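Local coordinates for translation initiation factor eIF2b-like protein (PDB 4ZEM), which probably contributes to guanine-nucleotide exchange on eIF2 during translation initiation, as the beta subunit of the decameric eIF2B complex, at residues P10-S18 / S30-V40; I189-P200 / R215-N225. All coordinates share one frame; numbering follows the deposited sequence.

Contact 1: P10-S18 / S30-V40; sequences PSLATWTKS and SLIFLLKRRQV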
loop_
_atom_site.group_PDB
_atom_site.type_symbol
_atom_site.label_atom_id
_atom_site.label_comp_id
_atom_site.label_asym_id
_atom_site.label_seq_id
_atom_site.Cartn_x
_atom_site.Cartn_y
_atom_site.Cartn_z
ATOM N N PRO A 10 10.406 -20.198 -4.218
ATOM C CA PRO A 10 10.729 -20.168 -5.649
ATOM C C PRO A 10 9.841 -19.201 -6.430
ATOM O O PRO A 10 10.342 -18.484 -7.293
ATOM C CB PRO A 10 10.486 -21.618 -6.082
ATOM C CG PRO A 10 10.659 -22.405 -4.811
ATOM C CD PRO A 10 9.990 -21.546 -3.796
ATOM N N SER A 11 8.537 -19.230 -6.165
ATOM C CA SER A 11 7.602 -18.268 -6.742
ATOM C C SER A 11 6.564 -17.801 -5.725
ATOM O O SER A 11 6.253 -18.519 -4.770
ATOM C CB SER A 11 6.899 -18.866 -7.956
ATOM O OG SER A 11 5.757 -18.101 -8.293
ATOM N N LEU A 12 6.045 -16.594 -5.923
ATOM C CA LEU A 12 5.026 -16.048 -5.032
ATOM C C LEU A 12 3.754 -16.892 -5.113
ATOM O O LEU A 12 3.116 -17.179 -4.098
ATOM C CB LEU A 12 4.716 -14.592 -5.380
ATOM C CG LEU A 12 3.624 -13.917 -4.547
ATOM C CD1 LEU A 12 4.000 -13.952 -3.072
ATOM C CD2 LEU A 12 3.402 -12.479 -5.015
ATOM N N ALA A 13 3.399 -17.292 -6.331
ATOM C CA ALA A 13 2.238 -18.143 -6.557
ATOM C C ALA A 13 2.412 -19.492 -5.869
ATOM O O ALA A 13 1.491 -19.995 -5.227
ATOM C CB ALA A 13 2.006 -18.333 -8.046
ATOM N N THR A 14 3.603 -20.070 -6.000
ATOM C CA THR A 14 3.908 -21.342 -5.355
ATOM C C THR A 14 3.954 -21.156 -3.838
ATOM O O THR A 14 3.504 -22.020 -3.084
ATOM C CB THR A 14 5.243 -21.935 -5.855
ATOM O OG1 THR A 14 6.307 -21.008 -5.616
ATOM C CG2 THR A 14 5.167 -22.236 -7.344
ATOM N N TRP A 15 4.497 -20.023 -3.402
ATOM C CA TRP A 15 4.559 -19.695 -1.981
ATOM C C TRP A 15 3.158 -19.599 -1.385
ATOM O O TRP A 15 2.917 -20.037 -0.261
ATOM C CB TRP A 15 5.312 -18.378 -1.761
ATOM C CG TRP A 15 5.375 -17.944 -0.322
ATOM C CD1 TRP A 15 6.310 -18.309 0.599
ATOM C CD2 TRP A 15 4.471 -17.056 0.355
ATOM N NE1 TRP A 15 6.045 -17.712 1.809
ATOM C CE2 TRP A 15 4.923 -16.937 1.687
ATOM C CE3 TRP A 15 3.328 -16.349 -0.035
ATOM C CZ2 TRP A 15 4.271 -16.142 2.630
ATOM C CZ3 TRP A 15 2.680 -15.561 0.904
ATOM C CH2 TRP A 15 3.155 -15.464 2.222
ATOM N N THR A 16 2.237 -19.028 -2.154
ATOM C CA THR A 16 0.869 -18.804 -1.698
ATOM C C THR A 16 0.076 -20.079 -1.384
ATOM O O THR A 16 -0.694 -20.102 -0.423
ATOM C CB THR A 16 0.082 -17.975 -2.732
ATOM O OG1 THR A 16 0.797 -16.765 -3.010
ATOM C CG2 THR A 16 -1.298 -17.618 -2.200
ATOM N N LYS A 17 0.253 -21.141 -2.167
ATOM C CA LYS A 17 -0.540 -22.347 -1.919
ATOM C C LYS A 17 0.185 -23.433 -1.130
ATOM O O LYS A 17 -0.372 -24.505 -0.889
ATOM C CB LYS A 17 -1.053 -22.944 -3.230
ATOM C CG LYS A 17 -2.567 -22.873 -3.340
ATOM C CD LYS A 17 -3.210 -23.449 -2.076
ATOM C CE LYS A 17 -4.662 -23.838 -2.289
ATOM N NZ LYS A 17 -4.805 -24.889 -3.336
ATOM N N SER A 18 1.415 -23.161 -0.722
ATOM C CA SER A 18 2.059 -24.008 0.264
ATOM C C SER A 18 1.766 -23.453 1.649
ATOM O O SER A 18 2.014 -24.104 2.652
ATOM C CB SER A 18 3.565 -24.085 0.020
ATOM O OG SER A 18 4.076 -22.830 -0.390
ATOM N N SER A 30 10.469 -18.729 3.711
ATOM C CA SER A 30 10.326 -18.695 2.256
ATOM C C SER A 30 10.039 -17.275 1.774
ATOM O O SER A 30 10.600 -16.825 0.776
ATOM C CB SER A 30 9.221 -19.643 1.786
ATOM O OG SER A 30 9.248 -20.862 2.504
ATOM N N LEU A 31 9.152 -16.576 2.477
ATOM C CA LEU A 31 8.823 -15.202 2.114
ATOM C C LEU A 31 10.036 -14.293 2.296
ATOM O O LEU A 31 10.289 -13.423 1.464
ATOM C CB LEU A 31 7.646 -14.680 2.942
ATOM C CG LEU A 31 7.080 -13.317 2.524
ATOM C CD1 LEU A 31 6.977 -13.201 1.006
ATOM C CD2 LEU A 31 5.737 -13.040 3.186
ATOM N N ILE A 32 10.786 -14.510 3.375
ATOM C CA ILE A 32 12.000 -13.740 3.634
ATOM C C ILE A 32 12.953 -13.915 2.463
ATOM O O ILE A 32 13.568 -12.959 1.994
ATOM C CB ILE A 32 12.702 -14.182 4.942
ATOM C CG1 ILE A 32 11.845 -13.849 6.162
ATOM C CG2 ILE A 32 14.060 -13.509 5.083
ATOM C CD1 ILE A 32 11.811 -12.384 6.486
ATOM N N PHE A 33 13.039 -15.148 1.977
ATOM C CA PHE A 33 13.885 -15.477 0.841
ATOM C C PHE A 33 13.441 -14.726 -0.413
ATOM O O PHE A 33 14.269 -14.197 -1.155
ATOM C CB PHE A 33 13.873 -16.988 0.597
ATOM C CG PHE A 33 14.724 -17.425 -0.557
ATOM C CD1 PHE A 33 16.101 -17.487 -0.433
ATOM C CD2 PHE A 33 14.148 -17.783 -1.765
ATOM C CE1 PHE A 33 16.888 -17.893 -1.493
ATOM C CE2 PHE A 33 14.929 -18.189 -2.830
ATOM C CZ PHE A 33 16.300 -18.244 -2.693
ATOM N N LEU A 34 12.131 -14.684 -0.646
ATOM C CA LEU A 34 11.578 -13.998 -1.814
ATOM C C LEU A 34 11.840 -12.495 -1.767
ATOM O O LEU A 34 12.153 -11.882 -2.789
ATOM C CB LEU A 34 10.077 -14.271 -1.943
ATOM C CG LEU A 34 9.693 -15.725 -2.220
ATOM C CD1 LEU A 34 8.185 -15.901 -2.251
ATOM C CD2 LEU A 34 10.307 -16.184 -3.532
ATOM N N LEU A 35 11.707 -11.906 -0.584
ATOM C CA LEU A 35 11.940 -10.477 -0.412
ATOM C C LEU A 35 13.398 -10.084 -0.656
ATOM O O LEU A 35 13.669 -9.066 -1.295
ATOM C CB LEU A 35 11.519 -10.037 0.988
ATOM C CG LEU A 35 10.038 -10.180 1.342
ATOM C CD1 LEU A 35 9.808 -9.825 2.800
ATOM C CD2 LEU A 35 9.203 -9.296 0.442
ATOM N N LYS A 36 14.330 -10.887 -0.143
ATOM C CA LYS A 36 15.760 -10.617 -0.309
ATOM C C LYS A 36 16.240 -10.760 -1.754
ATOM O O LYS A 36 17.036 -9.950 -2.230
ATOM C CB LYS A 36 16.590 -11.530 0.597
ATOM C CG LYS A 36 16.343 -11.340 2.084
ATOM C CD LYS A 36 17.383 -12.089 2.906
ATOM C CE LYS A 36 17.499 -13.543 2.469
ATOM N NZ LYS A 36 18.447 -14.315 3.328
ATOM N N ARG A 37 15.766 -11.791 -2.449
ATOM C CA ARG A 37 16.141 -11.991 -3.843
ATOM C C ARG A 37 15.332 -11.054 -4.720
ATOM O O ARG A 37 15.590 -10.930 -5.919
ATOM C CB ARG A 37 15.933 -13.444 -4.271
ATOM C CG ARG A 37 16.716 -14.453 -3.452
ATOM C CD ARG A 37 18.203 -14.305 -3.718
ATOM N NE ARG A 37 19.009 -15.248 -2.946
ATOM C CZ ARG A 37 19.281 -16.489 -3.333
ATOM N NH1 ARG A 37 18.810 -16.945 -4.488
ATOM N NH2 ARG A 37 20.026 -17.275 -2.567
ATOM N N ARG A 38 14.329 -10.433 -4.104
ATOM C CA ARG A 38 13.551 -9.357 -4.705
ATOM C C ARG A 38 12.662 -9.882 -5.822
ATOM O O ARG A 38 12.287 -9.144 -6.733
ATOM C CB ARG A 38 14.465 -8.235 -5.201
ATOM C CG ARG A 38 15.082 -7.461 -4.047
ATOM C CD ARG A 38 15.815 -6.215 -4.486
ATOM N NE ARG A 38 16.495 -5.604 -3.347
ATOM C CZ ARG A 38 16.985 -4.369 -3.335
ATOM N NH1 ARG A 38 16.866 -3.592 -4.404
ATOM N NH2 ARG A 38 17.588 -3.907 -2.247
ATOM N N GLN A 39 12.358 -11.175 -5.762
ATOM C CA GLN A 39 11.383 -11.776 -6.660
ATOM C C GLN A 39 10.014 -11.143 -6.399
ATOM O O GLN A 39 9.194 -11.011 -7.308
ATOM C CB GLN A 39 11.347 -13.293 -6.490
ATOM C CG GLN A 39 10.492 -14.009 -7.519
ATOM C CD GLN A 39 10.658 -15.510 -7.460
ATOM O OE1 GLN A 39 11.494 -16.024 -6.716
ATOM N NE2 GLN A 39 9.861 -16.225 -8.245
ATOM N N VAL A 40 9.774 -10.770 -5.142
ATOM C CA VAL A 40 8.500 -10.191 -4.723
ATOM C C VAL A 40 8.734 -8.712 -4.422
ATOM O O VAL A 40 9.589 -8.364 -3.604
ATOM C CB VAL A 40 7.914 -10.908 -3.488
ATOM C CG1 VAL A 40 6.731 -10.133 -2.922
ATOM C CG2 VAL A 40 7.506 -12.328 -3.849
#
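An antiparallel helical hairpin at the start of the modelled chain brings Trp15 of helix 12-18 against Ser30, Leu31 and Leu34 of helix 24-37. The helix segments run 166° apart in direction, with axes 10.8 Å from each other at closest approach, a separation spanned mainly by the indole. The Trp15 side chain leaves its helix with CG anti to the backbone N (chi1 178°), which carries the ring across to the partner helix. There Leu31 CD1 lies over one face, displaced toward the rim, while Leu31 CD2 meets Trp15 CZ2 at 3.5 Å. Ser30 CB comes in the ring plane at the pyrrole edge, 3.4 Å from Trp15 CD1. The indole N-H is satisfied by Ser27 O, and Leu52 of helix 43-59 touches both Trp15 and Leu31.

Leu34 splits its two methyls: CD1 packs on Trp15 CB at 3.8 Å, and CD2 approaches Pro10 N at 4.1 Å. Farther along, Leu12 CB and Val40 CG2 are 3.9 Å apart, their side chains crossing at about a right angle. Ser11 is the N-cap of helix 12-18, although the capping bond from Ala13 N to Ser11 OG is weak at 3.2 Å. Ser11 O takes both Trp15 N and Thr14 OG1, from the same face of its plane. The Gln39 NE2 bond to Pro10 O is modelled implausibly short, and its detail is doubtful. With that amide link uncertain, the pairing of the two helices rests chiefly on apolar contact around one indole, whose polar atom is already engaged by Ser27.

Contact 2: I189-P200 / R215-N225; sequences IHPGDYVLAYQP and RRFTVILASLN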
loop_
_atom_site.group_PDB
_atom_site.type_symbol
_atom_site.label_atom_id
_atom_site.label_comp_id
_atom_site.label_asym_id
_atom_site.label_seq_id
_atom_site.Cartn_x
_atom_site.Cartn_y
_atom_site.Cartn_z
ATOM N N ILE A 189 -9.929 13.189 -14.990
ATOM C CA ILE A 189 -9.613 13.488 -16.389
ATOM C C ILE A 189 -10.813 13.942 -17.211
ATOM O O ILE A 189 -11.866 13.301 -17.209
ATOM C CB ILE A 189 -8.974 12.285 -17.099
ATOM C CG1 ILE A 189 -7.585 12.039 -16.532
ATOM C CG2 ILE A 189 -8.814 12.548 -18.587
ATOM C CD1 ILE A 189 -7.506 10.806 -15.772
ATOM N N HIS A 190 -10.627 15.039 -17.937
ATOM C CA HIS A 190 -11.684 15.622 -18.751
ATOM C C HIS A 190 -11.378 15.456 -20.237
ATOM O O HIS A 190 -10.228 15.219 -20.611
ATOM C CB HIS A 190 -11.865 17.096 -18.373
ATOM C CG HIS A 190 -11.968 17.315 -16.897
ATOM N ND1 HIS A 190 -10.990 17.959 -16.168
ATOM C CD2 HIS A 190 -12.912 16.936 -16.003
ATOM C CE1 HIS A 190 -11.338 17.985 -14.894
ATOM N NE2 HIS A 190 -12.501 17.369 -14.768
ATOM N N PRO A 191 -12.411 15.557 -21.091
ATOM C CA PRO A 191 -12.194 15.420 -22.537
ATOM C C PRO A 191 -11.133 16.383 -23.063
ATOM O O PRO A 191 -11.138 17.562 -22.703
ATOM C CB PRO A 191 -13.572 15.749 -23.121
ATOM C CG PRO A 191 -14.520 15.288 -22.048
ATOM C CD PRO A 191 -13.844 15.692 -20.765
ATOM N N GLY A 192 -10.229 15.867 -23.894
ATOM C CA GLY A 192 -9.175 16.668 -24.489
ATOM C C GLY A 192 -7.987 16.943 -23.578
ATOM O O GLY A 192 -7.062 17.663 -23.956
ATOM N N ASP A 193 -7.994 16.359 -22.385
ATOM C CA ASP A 193 -6.905 16.579 -21.436
ATOM C C ASP A 193 -5.577 16.075 -21.984
ATOM O O ASP A 193 -5.509 15.040 -22.657
ATOM C CB ASP A 193 -7.187 15.879 -20.103
ATOM C CG ASP A 193 -7.764 16.808 -19.056
ATOM O OD1 ASP A 193 -8.026 17.989 -19.371
ATOM O OD2 ASP A 193 -7.965 16.341 -17.912
ATOM N N TYR A 194 -4.521 16.812 -21.671
ATOM C CA TYR A 194 -3.163 16.361 -21.929
ATOM C C TYR A 194 -2.579 15.955 -20.588
ATOM O O TYR A 194 -2.285 16.807 -19.744
ATOM C CB TYR A 194 -2.353 17.469 -22.588
ATOM C CG TYR A 194 -2.286 17.343 -24.085
ATOM C CD1 TYR A 194 -1.064 17.277 -24.749
ATOM C CD2 TYR A 194 -3.450 17.345 -24.845
ATOM C CE1 TYR A 194 -1.010 17.190 -26.133
ATOM C CE2 TYR A 194 -3.409 17.231 -26.226
ATOM C CZ TYR A 194 -2.191 17.161 -26.864
ATOM O OH TYR A 194 -2.167 17.066 -28.234
ATOM N N VAL A 195 -2.417 14.650 -20.398
ATOM C CA VAL A 195 -2.026 14.111 -19.102
ATOM C C VAL A 195 -0.606 13.581 -19.142
ATOM O O VAL A 195 -0.293 12.647 -19.883
ATOM C CB VAL A 195 -2.980 12.971 -18.662
ATOM C CG1 VAL A 195 -2.521 12.351 -17.354
ATOM C CG2 VAL A 195 -4.405 13.487 -18.549
ATOM N N LEU A 196 0.244 14.150 -18.298
ATOM C CA LEU A 196 1.634 13.742 -18.248
ATOM C C LEU A 196 1.773 12.666 -17.171
ATOM O O LEU A 196 1.527 12.914 -15.991
ATOM C CB LEU A 196 2.533 14.962 -17.985
ATOM C CG LEU A 196 4.066 14.879 -17.879
ATOM C CD1 LEU A 196 4.552 14.339 -16.547
ATOM C CD2 LEU A 196 4.679 14.112 -19.044
ATOM N N ALA A 197 2.142 11.463 -17.592
ATOM C CA ALA A 197 2.334 10.358 -16.659
ATOM C C ALA A 197 3.811 10.058 -16.535
ATOM O O ALA A 197 4.439 9.585 -17.485
ATOM C CB ALA A 197 1.581 9.119 -17.123
ATOM N N TYR A 198 4.364 10.296 -15.351
ATOM C CA TYR A 198 5.797 10.131 -15.178
ATOM C C TYR A 198 6.058 8.729 -14.654
ATOM O O TYR A 198 5.581 8.372 -13.577
ATOM C CB TYR A 198 6.366 11.189 -14.229
ATOM C CG TYR A 198 7.842 11.026 -13.977
ATOM C CD1 TYR A 198 8.766 11.697 -14.775
ATOM C CD2 TYR A 198 8.322 10.196 -12.970
ATOM C CE1 TYR A 198 10.123 11.552 -14.579
ATOM C CE2 TYR A 198 9.688 10.046 -12.763
ATOM C CZ TYR A 198 10.581 10.729 -13.575
ATOM O OH TYR A 198 11.938 10.600 -13.389
ATOM N N GLN A 199 6.796 7.942 -15.440
ATOM C CA GLN A 199 7.090 6.537 -15.127
ATOM C C GLN A 199 5.912 5.773 -14.525
ATOM O O GLN A 199 5.994 5.324 -13.387
ATOM C CB GLN A 199 8.282 6.435 -14.175
ATOM C CG GLN A 199 9.566 7.034 -14.706
ATOM C CD GLN A 199 10.787 6.349 -14.125
ATOM O OE1 GLN A 199 10.676 5.301 -13.489
ATOM N NE2 GLN A 199 11.959 6.930 -14.351
ATOM N N PRO A 200 4.816 5.636 -15.286
ATOM C CA PRO A 200 3.599 5.020 -14.744
ATOM C C PRO A 200 3.785 3.595 -14.218
ATOM O O PRO A 200 4.372 2.740 -14.883
ATOM C CB PRO A 200 2.636 5.032 -15.945
ATOM C CG PRO A 200 3.500 5.155 -17.138
ATOM C CD PRO A 200 4.660 5.999 -16.707
ATOM N N ARG A 215 -13.373 8.531 -21.471
ATOM C CA ARG A 215 -12.888 9.847 -21.869
ATOM C C ARG A 215 -12.005 9.762 -23.101
ATOM O O ARG A 215 -11.314 8.763 -23.318
ATOM C CB ARG A 215 -12.098 10.505 -20.727
ATOM C CG ARG A 215 -12.916 10.859 -19.508
ATOM C CD ARG A 215 -13.518 12.222 -19.681
ATOM N NE ARG A 215 -14.175 12.688 -18.470
ATOM C CZ ARG A 215 -15.460 12.495 -18.209
ATOM N NH1 ARG A 215 -16.222 11.854 -19.081
ATOM N NH2 ARG A 215 -15.984 12.958 -17.082
ATOM N N ARG A 216 -12.001 10.832 -23.886
ATOM C CA ARG A 216 -11.101 10.931 -25.021
ATOM C C ARG A 216 -10.018 11.946 -24.657
ATOM O O ARG A 216 -10.319 13.119 -24.440
ATOM C CB ARG A 216 -11.860 11.356 -26.280
ATOM C CG ARG A 216 -11.049 11.338 -27.564
ATOM C CD ARG A 216 -11.348 12.556 -28.433
ATOM N NE ARG A 216 -11.031 13.809 -27.747
ATOM C CZ ARG A 216 -11.859 14.840 -27.624
ATOM N NH1 ARG A 216 -13.084 14.780 -28.129
ATOM N NH2 ARG A 216 -11.460 15.932 -26.988
ATOM N N PHE A 217 -8.764 11.506 -24.589
ATOM C CA PHE A 217 -7.684 12.389 -24.154
ATOM C C PHE A 217 -6.317 11.892 -24.617
ATOM O O PHE A 217 -6.215 10.916 -25.365
ATOM C CB PHE A 217 -7.694 12.554 -22.622
ATOM C CG PHE A 217 -7.418 11.284 -21.857
ATOM C CD1 PHE A 217 -8.380 10.281 -21.770
ATOM C CD2 PHE A 217 -6.224 11.120 -21.161
ATOM C CE1 PHE A 217 -8.131 9.113 -21.053
ATOM C CE2 PHE A 217 -5.978 9.956 -20.433
ATOM C CZ PHE A 217 -6.935 8.949 -20.387
ATOM N N THR A 218 -5.275 12.613 -24.217
ATOM C CA THR A 218 -3.910 12.298 -24.613
ATOM C C THR A 218 -3.021 12.016 -23.407
ATOM O O THR A 218 -3.034 12.761 -22.426
ATOM C CB THR A 218 -3.308 13.457 -25.450
ATOM O OG1 THR A 218 -4.117 13.672 -26.615
ATOM C CG2 THR A 218 -1.890 13.146 -25.883
ATOM N N VAL A 219 -2.226 10.957 -23.495
ATOM C CA VAL A 219 -1.298 10.624 -22.425
ATOM C C VAL A 219 0.144 10.822 -22.878
ATOM O O VAL A 219 0.565 10.298 -23.911
ATOM C CB VAL A 219 -1.502 9.172 -21.948
ATOM C CG1 VAL A 219 -0.441 8.769 -20.937
ATOM C CG2 VAL A 219 -2.876 9.019 -21.352
ATOM N N ILE A 220 0.899 11.578 -22.089
ATOM C CA ILE A 220 2.307 11.809 -22.370
ATOM C C ILE A 220 3.147 11.000 -21.386
ATOM O O ILE A 220 3.004 11.135 -20.167
ATOM C CB ILE A 220 2.679 13.302 -22.272
ATOM C CG1 ILE A 220 1.838 14.145 -23.240
ATOM C CG2 ILE A 220 4.163 13.500 -22.543
ATOM C CD1 ILE A 220 0.557 14.688 -22.633
ATOM N N LEU A 221 3.975 10.112 -21.921
ATOM C CA LEU A 221 4.808 9.265 -21.084
ATOM C C LEU A 221 6.228 9.816 -21.042
ATOM O O LEU A 221 6.900 9.911 -22.071
ATOM C CB LEU A 221 4.794 7.829 -21.603
ATOM C CG LEU A 221 3.418 7.159 -21.639
ATOM C CD1 LEU A 221 3.484 5.886 -22.435
ATOM C CD2 LEU A 221 2.937 6.852 -20.237
ATOM N N ALA A 222 6.665 10.212 -19.854
ATOM C CA ALA A 222 7.992 10.784 -19.687
ATOM C C ALA A 222 8.790 10.044 -18.625
ATOM O O ALA A 222 8.259 9.682 -17.575
ATOM C CB ALA A 222 7.893 12.257 -19.333
ATOM N N SER A 223 10.061 9.797 -18.909
ATOM C CA SER A 223 10.955 9.258 -17.898
ATOM C C SER A 223 12.290 9.966 -18.019
ATOM O O SER A 223 12.806 10.131 -19.124
ATOM C CB SER A 223 11.128 7.750 -18.069
ATOM O OG SER A 223 12.129 7.257 -17.197
ATOM N N LEU A 224 12.862 10.385 -16.898
ATOM C CA LEU A 224 14.170 11.027 -16.964
ATOM C C LEU A 224 15.266 9.970 -17.069
ATOM O O LEU A 224 16.336 10.224 -17.619
ATOM C CB LEU A 224 14.389 11.942 -15.756
ATOM C CG LEU A 224 13.423 13.133 -15.704
ATOM C CD1 LEU A 224 13.651 13.991 -14.464
ATOM C CD2 LEU A 224 13.523 13.974 -16.978
ATOM N N ASN A 225 14.977 8.788 -16.531
ATOM C CA ASN A 225 15.825 7.605 -16.668
ATOM C C ASN A 225 15.651 6.888 -18.012
ATOM O O ASN A 225 14.676 6.159 -18.193
ATOM C CB ASN A 225 15.536 6.632 -15.521
ATOM C CG ASN A 225 15.486 7.323 -14.165
ATOM O OD1 ASN A 225 15.887 8.481 -14.028
ATOM N ND2 ASN A 225 14.981 6.616 -13.159
HETATM O O HOH W 1 -3.872 14.747 -29.170
#
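Leu196 CD2 packs on Ile220 CG2 at 3.6 Å and also touches Ala222 CB, forming the apolar centre of a parallel strand pair in a Rossmann-like sheet. Strands 194-198 and 218-222, inclined by 28°, are joined through helix 202-214 as a beta-alpha-beta unit. On the opposite sheet face, which carries Val195, Ala197, Val219 and Leu221, Leu221 CD2 meets Pro200 CG at 3.6 Å. Bonds from Thr218 N to Asp193 O, Val195 N to Thr218 O, Ile220 N to Val195 O and Ala197 N to Ile220 O alternate between the strands; the next, Ala222 N to Ala197 O, is weak at 3.3 Å.

Toward the strand starts, Ile189 CG2 sits over the Phe217 ring, 3.9 Å from its centroid, a CH-pi contact. Phe217 reaches it with CG between the backbone N and the carbonyl carbon (chi1 64°). Beyond, Arg215 NE donates to Ile189 O at 2.7 Å, lying in the carbonyl plane while the oxygen lies near the guanidinium plane; Arg215 CD rests against Pro191 CD. Replacing Arg215 by an alanine would probably leave Ile189 O without this donor and open a gap beside the Pro191 ring. On the Leu196 face, Thr218 CB covers one face of the Tyr194 ring, 4.0 Å from its centroid, and a single water bridges the pair, 3.0 Å from Tyr194 OH and 2.8 Å from Thr218 OG1.

Overall arrangement
Contacts 1 and 2 follow one another along the chain without touching: their centres lie 34 Å apart, and the nearest atoms are about 14 Å apart. They share no helix or strand. Contact 1 pairs two helices of the N-terminal helical region, and contact 2 pairs neighbouring strands inside the mixed sheet. Both combine buried side chains with exposed margins, but 12 of 23 touching residues are buried in contact 2, against 4 of 9 in contact 1. The buried surface differs likewise, 1047 against 423 Å². Main-chain hydrogen bonding sets the strand register of 189-200 with 215-225, whereas 10-18 and 30-40 meet chiefly through side chains.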